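Local coordinates for protein dual function macrocyclase-peptidase POPB (Galerina marginata, PDB 5N4B) that cuts peptides after proline and joins peptide ends into macrocycles, trimming and cyclising the precursor of the amanitin toxins, at residues E74-S79 / K710-K715; A491-G496 / D714-I719; V572-A577 / L582-S587. The protein carries 1 engineered substitution. One frame throughout, in Å; residues are numbered along the deposited sequence. Where two conformers were deposited one is given.

Contact 1: residues E74-S79 / K710-K715; sequences EKFRAS and KDAADK
The ring of F76 overlaps the backbone of A712 and A713, and its leading edge does the touching. CE2 lies 3.7 Å from A712 O, which sits at the ring edge, near its plane. CD2 lies 3.8 Å from A713 N, also at the edge and in plane. A713 CA is equally near but comes in obliquely. The two methyl groups complete the surface: F76 CD2 is 4.1 Å from A712 CB and 4.2 Å from A713 CB. No hydrogen bond crosses between the helices. The alanine side chains are small, consistent with the ring edge coming this close to the backbone. CG of F76 lies beside its own backbone N (chi1 -71°), and this aims the ring across the gap. W716, on the same helix as the alanines, also meets this ring, with the planes at about 90°.

In the same helix as the ring, F76 O accepts a hydrogen bond from S79 OG at 2.9 Å. The donor stands well to the side of the carbonyl, with a C=O...O angle of 118°, and the bond ties the buried hydroxyl back to its own helix. The side chain of S79 packs on helix 510-519. On the second helix, K710 NZ makes a salt bridge one turn along to D714 OD2 at 2.7 Å. D714 OD2 receives it on its syn lone pair, the side of its other oxygen. K691 pairs with both D714 and D711, so these acids lie in a charged network that should stabilise them as carboxylates. A713 also packs on I69 and A73 of helix 68-80. The contact is a helix-helix packing between the N-terminal part of the chain and the C-terminal helix 705-722. It is characteristic of prolyl oligopeptidases, where residues ahead of the beta-propeller pack on the alpha/beta-hydrolase domain.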
loop_
_atom_site.group_PDB
_atom_site.type_symbol
_atom_site.label_atom_id
_atom_site.label_comp_id
_atom_site.label_asym_id
_atom_site.label_seq_id
_atom_site.Cartn_x
_atom_site.Cartn_y
_atom_site.Cartn_z
ATOM N N GLU A 74 11.553 23.478 -4.783
ATOM C CA GLU A 74 12.812 23.704 -4.082
ATOM C C GLU A 74 12.699 23.306 -2.620
ATOM O O GLU A 74 13.593 22.641 -2.072
ATOM C CB GLU A 74 13.163 25.179 -4.226
ATOM C CG GLU A 74 14.374 25.648 -3.508
ATOM C CD GLU A 74 14.610 27.181 -3.556
ATOM O OE1 GLU A 74 13.902 27.955 -4.328
ATOM O OE2 GLU A 74 15.435 27.614 -2.733
ATOM N N LYS A 75 11.615 23.715 -1.955
ATOM C CA LYS A 75 11.429 23.385 -0.538
ATOM C C LYS A 75 11.223 21.879 -0.349
ATOM O O LYS A 75 11.743 21.294 0.602
ATOM C CB LYS A 75 10.209 24.123 0.019
ATOM C CG LYS A 75 10.313 25.651 0.059
ATOM C CD LYS A 75 8.947 26.273 0.447
ATOM C CE LYS A 75 8.944 27.805 0.395
ATOM N NZ LYS A 75 9.866 28.391 1.363
ATOM N N PHE A 76 10.465 21.248 -1.236
ATOM C CA PHE A 76 10.132 19.831 -1.088
ATOM C C PHE A 76 11.349 18.951 -1.362
ATOM O O PHE A 76 11.567 17.956 -0.671
ATOM C CB PHE A 76 9.010 19.438 -2.045
ATOM C CG PHE A 76 7.632 20.002 -1.694
ATOM C CD1 PHE A 76 7.392 20.603 -0.487
ATOM C CD2 PHE A 76 6.611 19.912 -2.609
ATOM C CE1 PHE A 76 6.096 21.047 -0.158
ATOM C CE2 PHE A 76 5.304 20.388 -2.314
ATOM C CZ PHE A 76 5.069 20.953 -1.103
ATOM N N ARG A 77 12.108 19.266 -2.406
ATOM C CA ARG A 77 13.329 18.511 -2.662
ATOM C C ARG A 77 14.250 18.559 -1.461
ATOM O O ARG A 77 14.780 17.534 -1.040
ATOM C CB ARG A 77 14.026 19.095 -3.882
ATOM C CG ARG A 77 15.148 18.230 -4.443
ATOM C CD ARG A 77 15.890 18.881 -5.618
ATOM N NE ARG A 77 14.992 19.303 -6.736
ATOM C CZ ARG A 77 14.649 20.532 -7.016
ATOM N NH1 ARG A 77 15.091 21.565 -6.304
ATOM N NH2 ARG A 77 13.863 20.758 -8.060
ATOM N N ALA A 78 14.411 19.743 -0.862
ATOM C CA ALA A 78 15.265 19.842 0.323
ATOM C C ALA A 78 14.715 19.010 1.468
ATOM O O ALA A 78 15.470 18.363 2.197
ATOM C CB ALA A 78 15.442 21.301 0.715
ATOM N N SER A 79 13.399 19.015 1.635
ATOM C CA SER A 79 12.795 18.266 2.734
ATOM C C SER A 79 12.997 16.768 2.594
ATOM O O SER A 79 12.993 16.065 3.604
ATOM C CB SER A 79 11.309 18.612 2.876
ATOM O OG SER A 79 10.492 17.884 2.007
ATOM N N LYS A 710 8.620 16.830 -8.463
ATOM C CA LYS A 710 7.953 17.744 -9.368
ATOM C C LYS A 710 6.452 17.566 -9.276
ATOM O O LYS A 710 5.706 18.554 -9.193
ATOM C CB LYS A 710 8.463 17.489 -10.791
ATOM C CG LYS A 710 8.055 18.541 -11.805
ATOM C CD LYS A 710 6.705 18.292 -12.473
ATOM C CE LYS A 710 6.420 19.342 -13.572
ATOM N NZ LYS A 710 5.064 19.146 -14.167
ATOM N N ASP A 711 5.990 16.322 -9.248
ATOM C CA ASP A 711 4.558 16.058 -9.161
ATOM C C ASP A 711 3.994 16.516 -7.824
ATOM O O ASP A 711 2.882 17.051 -7.784
ATOM C CB ASP A 711 4.263 14.581 -9.370
ATOM C CG ASP A 711 4.404 14.144 -10.843
ATOM O OD1 ASP A 711 4.436 14.999 -11.761
ATOM O OD2 ASP A 711 4.595 12.904 -11.013
ATOM N N ALA A 712 4.741 16.361 -6.720
ATOM C CA ALA A 712 4.272 16.850 -5.433
ATOM C C ALA A 712 4.125 18.369 -5.452
ATOM O O ALA A 712 3.142 18.922 -4.939
ATOM C CB ALA A 712 5.227 16.402 -4.322
ATOM N N ALA A 713 5.088 19.069 -6.038
ATOM C CA ALA A 713 4.981 20.515 -6.103
ATOM C C ALA A 713 3.769 20.952 -6.921
ATOM O O ALA A 713 3.082 21.916 -6.563
ATOM C CB ALA A 713 6.268 21.097 -6.674
ATOM N N ASP A 714 3.494 20.271 -8.031
ATOM C CA ASP A 714 2.305 20.597 -8.829
ATOM C C ASP A 714 1.030 20.393 -8.014
ATOM O O ASP A 714 0.138 21.243 -8.027
ATOM C CB ASP A 714 2.227 19.682 -10.045
ATOM C CG ASP A 714 3.139 20.066 -11.195
ATOM O OD1 ASP A 714 3.736 21.135 -11.159
ATOM O OD2 ASP A 714 3.242 19.250 -12.164
ATOM N N LYS A 715 0.932 19.268 -7.319
ATOM C CA LYS A 715 -0.278 18.926 -6.569
ATOM C C LYS A 715 -0.522 19.913 -5.436
ATOM O O LYS A 715 -1.605 20.503 -5.313
ATOM C CB LYS A 715 -0.160 17.511 -5.983
ATOM C CG LYS A 715 -1.141 17.193 -4.928
ATOM C CD LYS A 715 -1.128 15.705 -4.619
ATOM C CE LYS A 715 -0.054 15.325 -3.712
ATOM N NZ LYS A 715 -0.489 14.064 -2.948
#

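Contact 2: residues A491-G496 / D714-I719; sequences AAIQYG and DKWGFI
K715 NZ is gripped by E602 OE2 in a salt bridge and by N575 OD1 in a hydrogen bond, and the same side chain covers W716, the main partner of I493. K715 CE lies 3.3 Å above one face of the W716 ring, offset toward the rim. W716 has two conformers. Its exact distances to I493 and K715 hold for one of them and are less certain than the contact of I493 with I719.

I493 CG2 comes within 3.5 Å of W716 CZ3 and 3.7 Å of W716 CH2, at a slant to the ring. I493 CG1 is 3.6 Å from W716 CZ3. CD1, carried on CG1, goes on to I719, where it lies 3.9 Å from I719 CG2. CG1 of I493 stands beside the backbone N, anti to the carbonyl carbon (chi1 -78°), and CG2 is the branch anti to N. Both branches thus face the indole.

The contact itself is wholly apolar. Nearby, Y495 OH bonds the backbone of the bound peptide. Q494, next to I493 in the strand, packs instead on helix 548-563. Helices thus cover both faces of strand 492-495, the three-layer arrangement of the alpha/beta-hydrolase fold.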
loop_
_atom_site.group_PDB
_atom_site.type_symbol
_atom_site.label_atom_id
_atom_site.label_comp_id
_atom_site.label_asym_id
_atom_site.label_seq_id
_atom_site.Cartn_x
_atom_site.Cartn_y
_atom_site.Cartn_z
ATOM N N ALA A 491 -5.940 26.635 6.339
ATOM C CA ALA A 491 -6.402 25.685 5.356
ATOM C C ALA A 491 -6.124 24.276 5.857
ATOM O O ALA A 491 -5.266 24.054 6.705
ATOM C CB ALA A 491 -5.646 25.886 4.029
ATOM N N ALA A 492 -6.847 23.314 5.313
ATOM C CA ALA A 492 -6.678 21.924 5.693
ATOM C C ALA A 492 -6.522 21.072 4.450
ATOM O O ALA A 492 -7.206 21.308 3.453
ATOM C CB ALA A 492 -7.887 21.421 6.516
ATOM N N ILE A 493 -5.595 20.123 4.489
ATOM C CA ILE A 493 -5.566 19.031 3.532
ATOM C C ILE A 493 -6.043 17.796 4.253
ATOM O O ILE A 493 -5.466 17.397 5.277
ATOM C CB ILE A 493 -4.217 18.834 2.865
ATOM C CG1 ILE A 493 -4.096 19.908 1.774
ATOM C CG2 ILE A 493 -4.155 17.469 2.260
ATOM C CD1 ILE A 493 -3.972 21.278 2.188
ATOM N N GLN A 494 -7.120 17.220 3.737
ATOM C CA GLN A 494 -7.791 16.073 4.333
ATOM C C GLN A 494 -7.577 14.873 3.425
ATOM O O GLN A 494 -7.952 14.899 2.243
ATOM C CB GLN A 494 -9.276 16.367 4.531
ATOM C CG GLN A 494 -10.071 15.257 5.128
ATOM C CD GLN A 494 -11.501 15.603 5.322
ATOM O OE1 GLN A 494 -11.800 16.601 5.969
ATOM N NE2 GLN A 494 -12.411 14.834 4.740
ATOM N N TYR A 495 -6.981 13.832 3.982
ATOM C CA TYR A 495 -6.528 12.682 3.218
ATOM C C TYR A 495 -7.322 11.466 3.620
ATOM O O TYR A 495 -7.625 11.285 4.799
ATOM C CB TYR A 495 -5.044 12.427 3.533
ATOM C CG TYR A 495 -4.407 11.329 2.739
ATOM C CD1 TYR A 495 -4.274 11.438 1.366
ATOM C CD2 TYR A 495 -3.956 10.191 3.343
ATOM C CE1 TYR A 495 -3.715 10.411 0.598
ATOM C CE2 TYR A 495 -3.388 9.159 2.592
ATOM C CZ TYR A 495 -3.275 9.280 1.219
ATOM O OH TYR A 495 -2.706 8.265 0.457
ATOM N N GLY A 496 -7.644 10.615 2.667
ATOM C CA GLY A 496 -8.343 9.387 2.985
ATOM C C GLY A 496 -8.106 8.288 1.971
ATOM O O GLY A 496 -7.651 8.516 0.848
ATOM N N ASP A 714 3.494 20.271 -8.031
ATOM C CA ASP A 714 2.305 20.597 -8.829
ATOM C C ASP A 714 1.030 20.393 -8.014
ATOM O O ASP A 714 0.138 21.243 -8.027
ATOM C CB ASP A 714 2.227 19.682 -10.045
ATOM C CG ASP A 714 3.139 20.066 -11.195
ATOM O OD1 ASP A 714 3.736 21.135 -11.159
ATOM O OD2 ASP A 714 3.242 19.250 -12.164
ATOM N N LYS A 715 0.932 19.268 -7.319
ATOM C CA LYS A 715 -0.278 18.926 -6.569
ATOM C C LYS A 715 -0.522 19.913 -5.436
ATOM O O LYS A 715 -1.605 20.503 -5.313
ATOM C CB LYS A 715 -0.160 17.511 -5.983
ATOM C CG LYS A 715 -1.141 17.193 -4.928
ATOM C CD LYS A 715 -1.128 15.705 -4.619
ATOM C CE LYS A 715 -0.054 15.325 -3.712
ATOM N NZ LYS A 715 -0.489 14.064 -2.948
ATOM N N TRP A 716 0.495 20.102 -4.586
ATOM C CA TRP A 716 0.312 20.952 -3.418
ATOM C C TRP A 716 0.266 22.419 -3.823
ATOM O O TRP A 716 -0.442 23.218 -3.197
ATOM C CB TRP A 716 1.394 20.677 -2.361
ATOM C CG TRP A 716 1.382 19.272 -1.849
ATOM C CD1 TRP A 716 2.424 18.377 -1.878
ATOM C CD2 TRP A 716 0.277 18.579 -1.259
ATOM N NE1 TRP A 716 2.029 17.183 -1.332
ATOM C CE2 TRP A 716 0.712 17.267 -0.966
ATOM C CE3 TRP A 716 -1.036 18.941 -0.957
ATOM C CZ2 TRP A 716 -0.117 16.315 -0.368
ATOM C CZ3 TRP A 716 -1.861 17.997 -0.372
ATOM C CH2 TRP A 716 -1.402 16.705 -0.075
ATOM N N GLY A 717 0.976 22.788 -4.881
ATOM C CA GLY A 717 0.863 24.156 -5.394
ATOM C C GLY A 717 -0.504 24.445 -5.982
ATOM O O GLY A 717 -1.064 25.537 -5.789
ATOM N N PHE A 718 -1.062 23.468 -6.672
ATOM C CA PHE A 718 -2.421 23.607 -7.200
ATOM C C PHE A 718 -3.395 23.833 -6.063
ATOM O O PHE A 718 -4.251 24.716 -6.118
ATOM C CB PHE A 718 -2.797 22.389 -8.028
ATOM C CG PHE A 718 -4.224 22.415 -8.546
ATOM C CD1 PHE A 718 -4.468 22.992 -9.775
ATOM C CD2 PHE A 718 -5.246 21.865 -7.838
ATOM C CE1 PHE A 718 -5.760 23.066 -10.305
ATOM C CE2 PHE A 718 -6.549 21.918 -8.349
ATOM C CZ PHE A 718 -6.791 22.502 -9.573
ATOM N N ILE A 719 -3.287 23.012 -5.027
ATOM C CA ILE A 719 -4.165 23.154 -3.885
ATOM C C ILE A 719 -3.974 24.525 -3.254
ATOM O O ILE A 719 -4.944 25.214 -2.929
ATOM C CB ILE A 719 -3.934 22.016 -2.884
ATOM C CG1 ILE A 719 -4.535 20.702 -3.402
ATOM C CG2 ILE A 719 -4.533 22.383 -1.524
ATOM C CD1 ILE A 719 -4.118 19.493 -2.645
#

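Contact 3: residues V572-A577 / L582-S587; sequences VAINGA and LLVMGS
The peptide group between N575 and G576 lies flat over V584. V584 CG2 lies against one face, 3.7 Å from N575 C and 3.7 Å from G576 N. On the other side, CD1 of Y495 lies over N575 O. G576 has no side chain on the helix side, so the methyl meets bare backbone. The N575 side chain points away from the helix, and its ND2 bonds V600 O and E602.

I574 fills the next place along the strand. Its CD1 is 3.9 Å from V584 CG1 and 4.0 Å from S587 CB. I574 CG1 stands between the backbone N and the carbonyl carbon (chi1 53°), and CD1 reaches out toward the helix from there. The I574 and V584 side chains run alongside each other, pointing opposite ways. S587 turns its OG to L583 O at 2.8 Å. S587 N binds the same oxygen from the opposite face of its carbonyl plane.

Strand 572-577 and helix 579-590 flank the nucleophile elbow, where A578 is an engineered replacement of the catalytic serine. No hydrogen bond crosses between the segments. The polar groups are satisfied within the helix, as S587 OG is, or on the far side of the strand, as N575 is. Between these segments, then, van der Waals contact alone seats the helix that follows the A578 position.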
loop_
_atom_site.group_PDB
_atom_site.type_symbol
_atom_site.label_atom_id
_atom_site.label_comp_id
_atom_site.label_asym_id
_atom_site.label_seq_id
_atom_site.Cartn_x
_atom_site.Cartn_y
_atom_site.Cartn_z
ATOM N N VAL A 572 -10.910 23.540 2.970
ATOM C CA VAL A 572 -10.580 22.115 3.111
ATOM C C VAL A 572 -10.379 21.535 1.718
ATOM O O VAL A 572 -11.294 21.548 0.895
ATOM C CB VAL A 572 -11.662 21.324 3.852
ATOM C CG1 VAL A 572 -11.207 19.887 4.000
ATOM C CG2 VAL A 572 -11.996 21.936 5.230
ATOM N N ALA A 573 -9.194 21.032 1.449
ATOM C CA ALA A 573 -8.854 20.333 0.225
ATOM C C ALA A 573 -8.788 18.854 0.531
ATOM O O ALA A 573 -8.434 18.472 1.651
ATOM C CB ALA A 573 -7.506 20.773 -0.315
ATOM N N ILE A 574 -9.134 18.027 -0.434
ATOM C CA ILE A 574 -9.122 16.582 -0.233
ATOM C C ILE A 574 -8.222 15.894 -1.240
ATOM O O ILE A 574 -8.078 16.333 -2.392
ATOM C CB ILE A 574 -10.529 15.946 -0.223
ATOM C CG1 ILE A 574 -11.322 16.314 -1.457
ATOM C CG2 ILE A 574 -11.290 16.331 1.063
ATOM C CD1 ILE A 574 -12.702 15.603 -1.569
ATOM N N ASN A 575 -7.633 14.777 -0.796
ATOM C CA ASN A 575 -6.675 14.020 -1.583
ATOM C C ASN A 575 -6.760 12.554 -1.186
ATOM O O ASN A 575 -7.016 12.232 -0.017
ATOM C CB ASN A 575 -5.271 14.597 -1.311
ATOM C CG ASN A 575 -4.130 13.881 -2.016
ATOM O OD1 ASN A 575 -3.119 13.577 -1.367
ATOM N ND2 ASN A 575 -4.237 13.639 -3.303
ATOM N N GLY A 576 -6.565 11.674 -2.176
ATOM C CA GLY A 576 -6.531 10.233 -1.948
ATOM C C GLY A 576 -6.200 9.555 -3.256
ATOM O O GLY A 576 -6.280 10.168 -4.324
ATOM N N ALA A 577 -5.751 8.310 -3.138
ATOM C CA ALA A 577 -5.311 7.536 -4.283
ATOM C C ALA A 577 -5.996 6.178 -4.321
ATOM O O ALA A 577 -6.238 5.551 -3.291
ATOM C CB ALA A 577 -3.783 7.322 -4.254
ATOM N N LEU A 582 -11.422 7.345 -5.708
ATOM C CA LEU A 582 -12.869 7.150 -5.715
ATOM C C LEU A 582 -13.524 7.954 -4.601
ATOM O O LEU A 582 -14.546 8.622 -4.793
ATOM C CB LEU A 582 -13.197 5.658 -5.520
ATOM C CG LEU A 582 -14.651 5.336 -5.221
ATOM C CD1 LEU A 582 -15.625 5.717 -6.346
ATOM C CD2 LEU A 582 -14.816 3.822 -4.922
ATOM N N LEU A 583 -12.935 7.884 -3.415
ATOM C CA LEU A 583 -13.425 8.651 -2.282
ATOM C C LEU A 583 -13.504 10.131 -2.623
ATOM O O LEU A 583 -14.520 10.788 -2.354
ATOM C CB LEU A 583 -12.533 8.385 -1.076
ATOM C CG LEU A 583 -12.864 9.181 0.174
ATOM C CD1 LEU A 583 -14.192 8.740 0.767
ATOM C CD2 LEU A 583 -11.750 9.026 1.191
ATOM N N VAL A 584 -12.434 10.678 -3.186
ATOM C CA VAL A 584 -12.411 12.098 -3.555
ATOM C C VAL A 584 -13.456 12.431 -4.615
ATOM O O VAL A 584 -14.197 13.410 -4.484
ATOM C CB VAL A 584 -11.001 12.521 -3.962
ATOM C CG1 VAL A 584 -10.980 13.888 -4.591
ATOM C CG2 VAL A 584 -10.120 12.506 -2.762
ATOM N N MET A 585 -13.519 11.635 -5.674
ATOM C CA MET A 585 -14.423 11.925 -6.800
ATOM C C MET A 585 -15.870 11.809 -6.369
ATOM O O MET A 585 -16.679 12.688 -6.674
ATOM C CB MET A 585 -14.110 10.993 -7.979
ATOM C CG MET A 585 -12.778 11.385 -8.635
ATOM S SD MET A 585 -12.351 10.537 -10.169
ATOM C CE MET A 585 -11.461 9.118 -9.534
ATOM N N GLY A 586 -16.220 10.771 -5.601
ATOM C CA GLY A 586 -17.573 10.692 -5.079
ATOM C C GLY A 586 -17.906 11.768 -4.063
ATOM O O GLY A 586 -19.049 12.243 -4.001
ATOM N N SER A 587 -16.928 12.174 -3.259
ATOM C CA SER A 587 -17.185 13.199 -2.269
ATOM C C SER A 587 -17.517 14.521 -2.927
ATOM O O SER A 587 -18.373 15.244 -2.429
ATOM C CB SER A 587 -16.005 13.347 -1.325
ATOM O OG SER A 587 -15.888 12.215 -0.432
#

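Overall arrangement
None of the three contacts has a hydrogen bond across it, and each is buried. Contact 2 is side chain on side chain, while contacts 1 and 3 also press on backbone. Contact 1 differs in place: it joins two helices at the edge of the hydrolase domain, with charged pairs around it. Contacts 2 and 3 lie in the core, on neighbouring strands of one sheet, with centres about 10 Å apart. Their helices cover opposite faces of that sheet. Contacts 1 and 2 meet along helix 705-722 through W716. Strands 492-495 and 572-577 are tied by backbone pairs such as Q494 N to A573 O at 2.8 Å. Contact 3 alone adjoins a catalytic position in sequence, A578.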